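Local coordinates for aldehyde dehydrogenase 12 (Zea mays, PDB 6D97) that catalyses the NAD+-dependent oxidation of L-glutamate gamma-semialdehyde to glutamate, the last step of proline catabolism in plants, at the interface of chains A and B. Coordinates in Å, arbitrary orientation; residue numbers count along the deposited sequence, not the author numbering. Chains: chain A/B, Aldehyde dehydrogenase 12.

Contact 1: the interface of chains A and B. Residues chain A 177, 180, 533, 535-538; chain B 491, 493.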
ATOM      1  N   HIS A 177      -5.563 -19.784  12.347  1.00 24.43           N
ATOM      2  CA  HIS A 177      -6.244 -20.120  13.588  1.00 26.27           C
ATOM      3  C   HIS A 177      -5.867 -19.084  14.635  1.00 32.52           C
ATOM      4  O   HIS A 177      -4.938 -18.294  14.448  1.00 35.31           O
ATOM      5  CB  HIS A 177      -5.879 -21.533  14.060  1.00 28.37           C
ATOM      6  CG  HIS A 177      -4.403 -21.782  14.121  1.00 30.52           C
ATOM      7  ND1 HIS A 177      -3.733 -22.517  13.166  1.00 35.23           N
ATOM      8  CD2 HIS A 177      -3.467 -21.385  15.015  1.00 30.01           C
ATOM      9  CE1 HIS A 177      -2.449 -22.566  13.472  1.00 35.17           C
ATOM     10  NE2 HIS A 177      -2.261 -21.886  14.589  1.00 32.30           N
ATOM     11  N   GLN A 180      -2.297 -17.095  15.527  1.00 32.67           N
ATOM     12  CA  GLN A 180      -1.365 -17.097  14.408  1.00 28.51           C
ATOM     13  C   GLN A 180      -1.596 -15.867  13.542  1.00 28.99           C
ATOM     14  O   GLN A 180      -2.729 -15.592  13.136  1.00 26.55           O
ATOM     15  CB  GLN A 180      -1.502 -18.369  13.569  1.00 26.61           C
ATOM     16  CG  GLN A 180      -0.416 -18.519  12.506  1.00 31.60           C
ATOM     17  CD  GLN A 180      -0.645 -19.715  11.600  1.00 33.10           C
ATOM     18  OE1 GLN A 180      -1.440 -19.656  10.657  1.00 26.10           O
ATOM     19  NE2 GLN A 180       0.044 -20.815  11.889  1.00 25.62           N
ATOM     20  N   ASP A 533       2.767 -17.446  16.389  1.00 23.01           N
ATOM     21  CA  ASP A 533       1.927 -18.622  16.565  1.00 23.94           C
ATOM     22  C   ASP A 533       1.926 -18.964  18.048  1.00 32.65           C
ATOM     23  O   ASP A 533       2.588 -19.913  18.481  1.00 33.89           O
ATOM     24  CB  ASP A 533       2.436 -19.792  15.721  1.00 26.19           C
ATOM     25  CG  ASP A 533       1.316 -20.682  15.225  1.00 30.99           C
ATOM     26  OD1 ASP A 533       0.193 -20.577  15.764  1.00 29.99           O
ATOM     27  OD2 ASP A 533       1.554 -21.475  14.292  1.00 35.75           O
ATOM     28  N   GLY A 535      -0.492 -19.805  20.271  1.00 31.76           N
ATOM     29  CA  GLY A 535      -1.476 -20.653  20.892  1.00 30.76           C
ATOM     30  C   GLY A 535      -2.817 -19.959  21.001  1.00 36.41           C
ATOM     31  O   GLY A 535      -3.033 -18.885  20.430  1.00 35.57           O
ATOM     32  N   PRO A 536      -3.750 -20.555  21.759  1.00 36.38           N
ATOM     33  CA  PRO A 536      -3.579 -21.787  22.541  1.00 39.04           C
ATOM     34  C   PRO A 536      -3.496 -23.050  21.692  1.00 39.33           C
ATOM     35  O   PRO A 536      -4.017 -23.092  20.576  1.00 41.40           O
ATOM     36  CB  PRO A 536      -4.837 -21.821  23.413  1.00 38.55           C
ATOM     37  CG  PRO A 536      -5.856 -21.117  22.589  1.00 40.19           C
ATOM     38  CD  PRO A 536      -5.107 -20.003  21.903  1.00 31.21           C
ATOM     39  N   VAL A 537      -2.801 -24.056  22.215  1.00 37.12           N
ATOM     40  CA  VAL A 537      -2.879 -25.404  21.664  1.00 31.35           C
ATOM     41  C   VAL A 537      -4.302 -25.864  21.952  1.00 27.98           C
ATOM     42  O   VAL A 537      -4.744 -25.807  23.107  1.00 35.43           O
ATOM     43  CB  VAL A 537      -1.832 -26.350  22.279  1.00 38.69           C
ATOM     44  CG1 VAL A 537      -2.040 -27.777  21.776  1.00 28.20           C
ATOM     45  CG2 VAL A 537      -0.430 -25.872  21.959  1.00 36.10           C
ATOM     46  N   PRO A 538      -5.058 -26.282  20.941  1.00 34.38           N
ATOM     47  CA  PRO A 538      -6.457 -26.656  21.171  1.00 30.79           C
ATOM     48  C   PRO A 538      -6.575 -27.696  22.274  1.00 40.72           C
ATOM     49  O   PRO A 538      -5.744 -28.598  22.395  1.00 43.69           O
ATOM     50  CB  PRO A 538      -6.900 -27.214  19.816  1.00 30.88           C
ATOM     51  CG  PRO A 538      -6.000 -26.542  18.828  1.00 28.95           C
ATOM     52  CD  PRO A 538      -4.678 -26.377  19.520  1.00 29.27           C
TER
ATOM     53  N   ARG B 491       3.929 -22.384  19.622  1.00 27.85           N
ATOM     54  CA  ARG B 491       3.633 -23.250  18.489  1.00 29.94           C
ATOM     55  C   ARG B 491       4.569 -23.016  17.308  1.00 27.12           C
ATOM     56  O   ARG B 491       4.287 -23.502  16.208  1.00 27.79           O
ATOM     57  CB  ARG B 491       2.179 -23.065  18.046  1.00 26.91           C
ATOM     58  CG  ARG B 491       1.164 -23.354  19.140  1.00 31.66           C
ATOM     59  CD  ARG B 491      -0.269 -23.192  18.657  1.00 31.51           C
ATOM     60  NE  ARG B 491      -0.620 -24.147  17.611  1.00 36.26           N
ATOM     61  CZ  ARG B 491      -1.862 -24.361  17.189  1.00 33.64           C
ATOM     62  NH1 ARG B 491      -2.870 -23.692  17.729  1.00 35.90           N
ATOM     63  NH2 ARG B 491      -2.100 -25.245  16.231  1.00 31.86           N
ATOM     64  N   ARG B 493       7.352 -23.237  14.505  1.00 30.21           N
ATOM     65  CA  ARG B 493       7.929 -24.322  13.728  1.00 29.88           C
ATOM     66  C   ARG B 493       8.976 -23.733  12.793  1.00 30.06           C
ATOM     67  O   ARG B 493       9.111 -22.514  12.679  1.00 28.58           O
ATOM     68  CB  ARG B 493       6.843 -25.061  12.933  1.00 24.86           C
ATOM     69  CG  ARG B 493       6.179 -24.202  11.846  1.00 24.55           C
ATOM     70  CD  ARG B 493       4.787 -24.705  11.484  1.00 30.73           C
ATOM     71  NE  ARG B 493       4.347 -24.225  10.176  1.00 36.49           N
ATOM     72  CZ  ARG B 493       3.538 -23.188   9.987  1.00 30.75           C
ATOM     73  NH1 ARG B 493       3.066 -22.509  11.022  1.00 24.78           N
ATOM     74  NH2 ARG B 493       3.197 -22.830   8.759  1.00 30.95           N
TER
HETATM   75  O   HOH W   1       4.111 -22.280  13.756  1.00 22.42           O
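The carboxylate oxygen OD2 of A:Asp533, at the end of strand 526-533, is gripped from both chains. A water bound to it at 2.7 Å also meets the backbone O of B:Arg491 and NH1 of B:Arg493, and NH1 itself lies 3.7 Å from OD2 in a long salt bridge, with OD2 at the edge of the guanidinium, in its plane. From chain A, the amide NE2 of A:Gln180 comes in from above the carboxylate plane to bond OD2 at 2.9 Å. The other oxygen, OD1, turns its syn lone pair to NE2 of A:His177 (3.0 Å), which, with the A:Gln180 bond, is likely to fix the carboxylate's rotation and steady the imidazole. This ring and the guanidinium of B:Arg491 meet end on and stack, the planes 11° apart and NE2 over the guanidinium centre. CD of B:Arg491 passes 3.6 Å from CA of A:Gly535, and the bend at chi3 (64°) beyond it turns the guanidinium toward the imidazole. The backbone N of B:Arg491 bonds O of A:Asp533 at 3.0 Å. The carboxylate would probably stabilise the positive charge of B:Arg493 and, less directly, that of B:Arg491. The site fastens the strand end and following loop of one subunit to its partner.

Contact 2: the interface of chains A and B. Residues chain A 171, 182, 527-529, 531; chain B 484, 501-502, 518.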
ATOM      1  N   PHE A 171       3.622  -4.929   7.273  1.00 20.48           N
ATOM      2  CA  PHE A 171       2.258  -5.401   7.101  1.00 21.23           C
ATOM      3  C   PHE A 171       2.076  -6.715   7.846  1.00 26.46           C
ATOM      4  O   PHE A 171       3.039  -7.354   8.278  1.00 29.26           O
ATOM      5  CB  PHE A 171       1.888  -5.547   5.616  1.00 19.38           C
ATOM      6  CG  PHE A 171       2.722  -6.544   4.861  1.00 31.26           C
ATOM      7  CD1 PHE A 171       3.891  -6.150   4.230  1.00 38.50           C
ATOM      8  CD2 PHE A 171       2.315  -7.866   4.755  1.00 28.38           C
ATOM      9  CE1 PHE A 171       4.650  -7.058   3.523  1.00 35.20           C
ATOM     10  CE2 PHE A 171       3.067  -8.781   4.051  1.00 25.84           C
ATOM     11  CZ  PHE A 171       4.237  -8.377   3.431  1.00 26.05           C
ATOM     12  N   SER A 182       0.945 -13.565  10.506  1.00 21.61           N
ATOM     13  CA  SER A 182       2.229 -13.448   9.828  1.00 22.69           C
ATOM     14  C   SER A 182       2.526 -11.990   9.504  1.00 31.65           C
ATOM     15  O   SER A 182       1.631 -11.236   9.112  1.00 33.13           O
ATOM     16  CB  SER A 182       2.252 -14.283   8.545  1.00 22.09           C
ATOM     17  OG  SER A 182       1.212 -13.898   7.663  1.00 27.77           O
ATOM     18  N   HIS A 527      13.225  -8.179   2.739  1.00 22.00           N
ATOM     19  CA  HIS A 527      12.042  -8.670   3.429  1.00 20.98           C
ATOM     20  C   HIS A 527      12.439  -9.683   4.496  1.00 24.62           C
ATOM     21  O   HIS A 527      13.264 -10.569   4.249  1.00 25.03           O
ATOM     22  CB  HIS A 527      11.061  -9.306   2.448  1.00 19.70           C
ATOM     23  CG  HIS A 527       9.793  -9.774   3.090  1.00 25.77           C
ATOM     24  ND1 HIS A 527       8.667  -8.984   3.177  1.00 24.18           N
ATOM     25  CD2 HIS A 527       9.480 -10.941   3.700  1.00 29.04           C
ATOM     26  CE1 HIS A 527       7.711  -9.650   3.800  1.00 29.11           C
ATOM     27  NE2 HIS A 527       8.179 -10.839   4.132  1.00 28.81           N
ATOM     28  N   ARG A 528      11.864  -9.532   5.687  1.00 21.56           N
ATOM     29  CA  ARG A 528      11.880 -10.570   6.706  1.00 23.72           C
ATOM     30  C   ARG A 528      10.446 -10.851   7.119  1.00 24.48           C
ATOM     31  O   ARG A 528       9.691  -9.924   7.431  1.00 22.48           O
ATOM     32  CB  ARG A 528      12.701 -10.183   7.940  1.00 20.68           C
ATOM     33  CG  ARG A 528      12.924 -11.377   8.855  1.00 22.01           C
ATOM     34  CD  ARG A 528      13.567 -11.041  10.187  1.00 27.39           C
ATOM     35  NE  ARG A 528      13.907 -12.265  10.912  1.00 33.34           N
ATOM     36  CZ  ARG A 528      14.367 -12.299  12.161  1.00 24.82           C
ATOM     37  NH1 ARG A 528      14.538 -11.176  12.839  1.00 18.96           N
ATOM     38  NH2 ARG A 528      14.644 -13.456  12.742  1.00 27.75           N
ATOM     39  N   GLU A 529      10.076 -12.124   7.117  1.00 22.29           N
ATOM     40  CA  GLU A 529       8.759 -12.557   7.552  1.00 20.38           C
ATOM     41  C   GLU A 529       8.873 -13.133   8.955  1.00 21.10           C
ATOM     42  O   GLU A 529       9.706 -14.011   9.206  1.00 25.14           O
ATOM     43  CB  GLU A 529       8.177 -13.595   6.591  1.00 24.12           C
ATOM     44  CG  GLU A 529       6.718 -13.942   6.844  1.00 32.38           C
ATOM     45  CD  GLU A 529       5.766 -12.896   6.296  1.00 40.49           C
ATOM     46  OE1 GLU A 529       6.210 -12.057   5.485  1.00 33.14           O
ATOM     47  OE2 GLU A 529       4.577 -12.904   6.680  1.00 34.63           O
ATOM     48  N   ILE A 531       6.390 -14.841  11.776  1.00 20.39           N
ATOM     49  CA  ILE A 531       5.078 -15.459  11.906  1.00 20.80           C
ATOM     50  C   ILE A 531       4.869 -15.793  13.373  1.00 22.25           C
ATOM     51  O   ILE A 531       5.536 -16.682  13.916  1.00 26.27           O
ATOM     52  CB  ILE A 531       4.946 -16.717  11.038  1.00 21.26           C
ATOM     53  CG1 ILE A 531       5.264 -16.403   9.574  1.00 25.75           C
ATOM     54  CG2 ILE A 531       3.559 -17.318  11.186  1.00 23.14           C
ATOM     55  CD1 ILE A 531       6.698 -16.738   9.174  1.00 25.34           C
TER
ATOM     56  N   GLY B 484      14.905 -15.118   7.146  1.00 26.43           N
ATOM     57  CA  GLY B 484      13.846 -14.458   6.397  1.00 20.78           C
ATOM     58  C   GLY B 484      12.456 -14.976   6.697  1.00 23.21           C
ATOM     59  O   GLY B 484      11.462 -14.296   6.427  1.00 26.50           O
ATOM     60  N   HIS B 501       1.783 -16.572   3.328  1.00 29.61           N
ATOM     61  CA  HIS B 501       2.811 -15.644   3.772  1.00 22.44           C
ATOM     62  C   HIS B 501       4.142 -15.985   3.117  1.00 26.90           C
ATOM     63  O   HIS B 501       4.339 -17.070   2.563  1.00 28.53           O
ATOM     64  CB  HIS B 501       2.947 -15.617   5.301  1.00 26.12           C
ATOM     65  CG  HIS B 501       3.468 -16.885   5.897  1.00 31.26           C
ATOM     66  ND1 HIS B 501       4.777 -17.294   5.758  1.00 29.17           N
ATOM     67  CD2 HIS B 501       2.859 -17.827   6.654  1.00 29.77           C
ATOM     68  CE1 HIS B 501       4.948 -18.439   6.394  1.00 30.03           C
ATOM     69  NE2 HIS B 501       3.801 -18.782   6.951  1.00 27.74           N
ATOM     70  N   TRP B 502       5.047 -15.015   3.199  1.00 25.66           N
ATOM     71  CA  TRP B 502       6.343 -15.089   2.538  1.00 27.41           C
ATOM     72  C   TRP B 502       7.134 -16.311   2.993  1.00 32.77           C
ATOM     73  O   TRP B 502       7.088 -16.702   4.162  1.00 28.17           O
ATOM     74  CB  TRP B 502       7.128 -13.810   2.833  1.00 21.41           C
ATOM     75  CG  TRP B 502       8.608 -13.853   2.561  1.00 30.15           C
ATOM     76  CD1 TRP B 502       9.575 -14.445   3.328  1.00 28.85           C
ATOM     77  CD2 TRP B 502       9.292 -13.227   1.471  1.00 34.73           C
ATOM     78  NE1 TRP B 502      10.812 -14.245   2.768  1.00 26.16           N
ATOM     79  CE2 TRP B 502      10.667 -13.496   1.630  1.00 27.38           C
ATOM     80  CE3 TRP B 502       8.875 -12.466   0.376  1.00 30.89           C
ATOM     81  CZ2 TRP B 502      11.628 -13.039   0.731  1.00 28.85           C
ATOM     82  CZ3 TRP B 502       9.828 -12.010  -0.516  1.00 29.61           C
ATOM     83  CH2 TRP B 502      11.191 -12.295  -0.330  1.00 27.78           C
ATOM     84  N   GLU B 518       3.666 -10.135  -2.989  1.00 22.38           N
ATOM     85  CA  GLU B 518       4.916  -9.383  -2.884  1.00 24.01           C
ATOM     86  C   GLU B 518       6.078 -10.184  -3.452  1.00 24.73           C
ATOM     87  O   GLU B 518       6.902  -9.653  -4.206  1.00 25.08           O
ATOM     88  CB  GLU B 518       5.191  -9.001  -1.429  1.00 23.79           C
ATOM     89  CG  GLU B 518       4.143  -8.088  -0.828  1.00 32.55           C
ATOM     90  CD  GLU B 518       2.903  -8.839  -0.391  1.00 39.44           C
ATOM     91  OE1 GLU B 518       3.024 -10.042  -0.070  1.00 37.08           O
ATOM     92  OE2 GLU B 518       1.813  -8.229  -0.374  1.00 40.76           O
TER
HETATM   93  O   HOH W   2       4.381 -12.284   3.465  1.00 26.18           O
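Strand 526-533, the C-terminal strand by which aldehyde dehydrogenase subunits typically pair, lies here against chain B. Its backbone N at A:Glu529 bonds O of B:Gly484 at 2.7 Å, just before strand 485-488. A:His527 and B:Trp502 run antiparallel alongside one another, the edge of the imidazole that carries CD2 lying over the indole face; the carbon spacing is too short to be exact. With CG anti to its backbone N (chi1 -177°), A:His527 aims NE2 at OE1 of A:Glu529, 2.7 Å away and in the ring plane. A:Glu529 gets its carboxylate there by bending at chi2 (79°), and the same OE1 takes a water at 2.7 Å that is shared with the backbone N of B:Trp502. CB of A:Glu529 rests 3.6 Å from CD1 of B:Trp502, while its OE2 lies 3.5 Å from CB of B:His501. The B:His501 ring is held by ND1, bonded in its plane to O of B:Trp502 at 2.9 Å. Over the centre of one face of this ring sits CG1 of A:Ile531, 3.8 Å from the centroid, the isoleucine chain set roughly perpendicular to the histidine. Nearby, CB of A:Ser182 packs on CB of B:His501.

Contact 3: the interface of chains A and B. Residues chain A 141, 143, 318, 322, 355-356, 362; chain B 545-547.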
ATOM      1  N   SER A 141      27.312  24.766 -14.512  1.00 36.10           N
ATOM      2  CA  SER A 141      26.804  26.105 -14.247  1.00 27.98           C
ATOM      3  C   SER A 141      26.345  26.223 -12.794  1.00 27.02           C
ATOM      4  O   SER A 141      26.080  25.228 -12.114  1.00 25.24           O
ATOM      5  CB  SER A 141      25.653  26.446 -15.193  1.00 28.12           C
ATOM      6  OG  SER A 141      24.454  25.804 -14.798  1.00 33.79           O
ATOM      7  N   GLN A 143      23.557  27.325 -11.608  1.00 33.74           N
ATOM      8  CA  GLN A 143      22.190  26.864 -11.387  1.00 32.80           C
ATOM      9  C   GLN A 143      22.113  25.342 -11.368  1.00 35.70           C
ATOM     10  O   GLN A 143      21.329  24.765 -10.604  1.00 31.95           O
ATOM     11  CB  GLN A 143      21.262  27.447 -12.452  1.00 32.92           C
ATOM     12  CG  GLN A 143      20.980  28.933 -12.270  1.00 48.48           C
ATOM     13  CD  GLN A 143      19.963  29.465 -13.262  1.00 62.20           C
ATOM     14  OE1 GLN A 143      20.266  30.354 -14.059  1.00 69.32           O
ATOM     15  NE2 GLN A 143      18.749  28.924 -13.217  1.00 60.98           N
ATOM     16  N   GLN A 318      19.103  21.571 -23.125  1.00 29.67           N
ATOM     17  CA  GLN A 318      19.417  21.327 -21.723  1.00 34.16           C
ATOM     18  C   GLN A 318      19.670  19.849 -21.470  1.00 33.98           C
ATOM     19  O   GLN A 318      20.582  19.491 -20.716  1.00 29.66           O
ATOM     20  CB  GLN A 318      18.290  21.842 -20.828  1.00 32.34           C
ATOM     21  CG  GLN A 318      18.163  23.357 -20.813  1.00 33.34           C
ATOM     22  CD  GLN A 318      19.315  24.039 -20.090  1.00 32.19           C
ATOM     23  OE1 GLN A 318      19.796  25.087 -20.517  1.00 31.12           O
ATOM     24  NE2 GLN A 318      19.755  23.449 -18.988  1.00 26.21           N
ATOM     25  N   ALA A 322      23.567  20.499 -20.811  1.00 31.36           N
ATOM     26  CA  ALA A 322      23.793  20.948 -19.444  1.00 35.34           C
ATOM     27  C   ALA A 322      24.852  20.069 -18.794  1.00 32.24           C
ATOM     28  O   ALA A 322      24.905  18.860 -19.033  1.00 33.24           O
ATOM     29  CB  ALA A 322      22.498  20.911 -18.632  1.00 36.68           C
ATOM     30  N   ARG A 355      25.239  29.521 -27.702  1.00 31.82           N
ATOM     31  CA  ARG A 355      25.297  30.481 -26.610  1.00 39.42           C
ATOM     32  C   ARG A 355      25.851  29.868 -25.330  1.00 39.26           C
ATOM     33  O   ARG A 355      25.940  30.565 -24.313  1.00 39.49           O
ATOM     34  CB  ARG A 355      23.914  31.093 -26.349  1.00 34.21           C
ATOM     35  CG  ARG A 355      22.838  30.094 -26.010  1.00 29.97           C
ATOM     36  CD  ARG A 355      21.616  30.788 -25.432  1.00 31.61           C
ATOM     37  NE  ARG A 355      20.779  29.860 -24.672  1.00 36.25           N
ATOM     38  CZ  ARG A 355      19.672  30.200 -24.021  1.00 39.16           C
ATOM     39  NH1 ARG A 355      19.253  31.459 -24.031  1.00 35.96           N
ATOM     40  NH2 ARG A 355      18.981  29.278 -23.361  1.00 35.30           N
ATOM     41  N   ARG A 356      26.230  28.593 -25.356  1.00 36.42           N
ATOM     42  CA  ARG A 356      26.908  27.976 -24.225  1.00 39.82           C
ATOM     43  C   ARG A 356      28.379  28.363 -24.237  1.00 38.63           C
ATOM     44  O   ARG A 356      29.020  28.387 -25.291  1.00 36.40           O
ATOM     45  CB  ARG A 356      26.748  26.458 -24.277  1.00 34.37           C
ATOM     46  CG  ARG A 356      25.291  26.052 -24.317  1.00 38.37           C
ATOM     47  CD  ARG A 356      25.070  24.577 -24.011  1.00 38.25           C
ATOM     48  NE  ARG A 356      23.699  24.357 -23.551  1.00 28.44           N
ATOM     49  CZ  ARG A 356      23.350  24.164 -22.282  1.00 25.77           C
ATOM     50  NH1 ARG A 356      24.279  24.139 -21.333  1.00 25.13           N
ATOM     51  NH2 ARG A 356      22.070  23.994 -21.965  1.00 24.85           N
ATOM     52  N   THR A 362      28.288  26.862 -18.842  1.00 41.04           N
ATOM     53  CA  THR A 362      27.272  26.209 -19.655  1.00 34.19           C
ATOM     54  C   THR A 362      27.887  25.288 -20.702  1.00 34.16           C
ATOM     55  O   THR A 362      27.163  24.500 -21.322  1.00 26.18           O
ATOM     56  CB  THR A 362      26.377  27.255 -20.321  1.00 31.40           C
ATOM     57  OG1 THR A 362      27.186  28.314 -20.848  1.00 27.90           O
ATOM     58  CG2 THR A 362      25.398  27.827 -19.306  1.00 26.60           C
TER
ATOM     59  N   SER B 545      17.489  31.514 -19.653  1.00 40.11           N
ATOM     60  CA  SER B 545      18.910  31.549 -19.951  1.00 42.25           C
ATOM     61  C   SER B 545      19.517  30.163 -19.764  1.00 39.79           C
ATOM     62  O   SER B 545      19.049  29.355 -18.957  1.00 39.53           O
ATOM     63  CB  SER B 545      19.613  32.576 -19.060  1.00 46.82           C
ATOM     64  OG  SER B 545      19.250  32.417 -17.700  1.00 56.79           O
ATOM     65  N   ALA B 546      20.554  29.883 -20.549  1.00 34.08           N
ATOM     66  CA  ALA B 546      21.174  28.568 -20.527  1.00 46.30           C
ATOM     67  C   ALA B 546      21.720  28.240 -19.142  1.00 46.18           C
ATOM     68  O   ALA B 546      22.207  29.115 -18.422  1.00 34.25           O
ATOM     69  CB  ALA B 546      22.299  28.504 -21.562  1.00 46.91           C
ATOM     70  N   THR B 547      21.606  26.971 -18.764  1.00 32.12           N
ATOM     71  CA  THR B 547      22.281  26.453 -17.577  1.00 46.98           C
ATOM     72  C   THR B 547      23.022  25.170 -17.947  1.00 44.59           C
ATOM     73  O   THR B 547      22.805  24.609 -19.025  1.00 34.06           O
ATOM     74  CB  THR B 547      21.305  26.168 -16.410  1.00 31.06           C
ATOM     75  OG1 THR B 547      20.494  25.026 -16.716  1.00 29.71           O
ATOM     76  CG2 THR B 547      20.411  27.365 -16.147  1.00 31.45           C
ATOM     77  OXT THR B 547      23.852  24.668 -17.188  1.00 42.91           O
TER
HETATM   78  O   HOH W   3      26.011  23.297 -16.972  1.00 27.92           O
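The C-terminal carboxylate of B:Thr547 is tightly held by chain A, whereas the preceding B:Ser545 and B:Ala546 are touched more loosely. Terminal O of B:Thr547 accepts NH1 of A:Arg356 at 2.8 Å, with weak additional bonds from NH2 of that guanidinium and NE2 of A:Gln318. The A:Arg356 group is set by its NH1, which also bonds, in its own plane, a lone pair of the backbone O of A:Thr362. A:Gln318, bent at chi2 (-70°), reads the residue twice: OE1 takes the backbone N of B:Thr547 at 3.1 Å along an almost straight N-H line (178°), on a lone pair, and NE2 gives a bond to the hydroxyl OG1 at 2.9 Å. A leucine here would probably leave that backbone N-H and hydroxyl without their mates and the B:Thr547 side chain freer to turn. The methyl CG2 of B:Thr547 lies against the amide of A:Gln143, 3.6 Å from CD. CG2 of A:Thr362 spans both parts, packing on CA of B:Thr547 and CB of B:Ala546. On the looser side, the guanidinium of A:Arg355 presents a face, toward its rim, to the backbone N of B:Ala546. Water joins the other terminal oxygen, OXT of B:Thr547, to the backbone N of A:Ser141, whose OG bonds OXT directly at 2.7 Å.

Contacts 1 and 2 are neighbours, their C-alpha centres about 18 Å apart, and both draw on strands 180-187 and 526-533 of chain A. Contact 3 lies about 49 Å from contact 2 and 66 Å from contact 1, and there the roles change: chain B supplies the last residues of its own tail, which follows strand 526-533. Because the interface is two-fold symmetric, each chain both sends out this strand and tail and receives those of its partner. In the deposited assembly of four, this reciprocal exchange ties two subunits at widely separated points, as is usual for aldehyde dehydrogenases, and the pairing is likely to be biological.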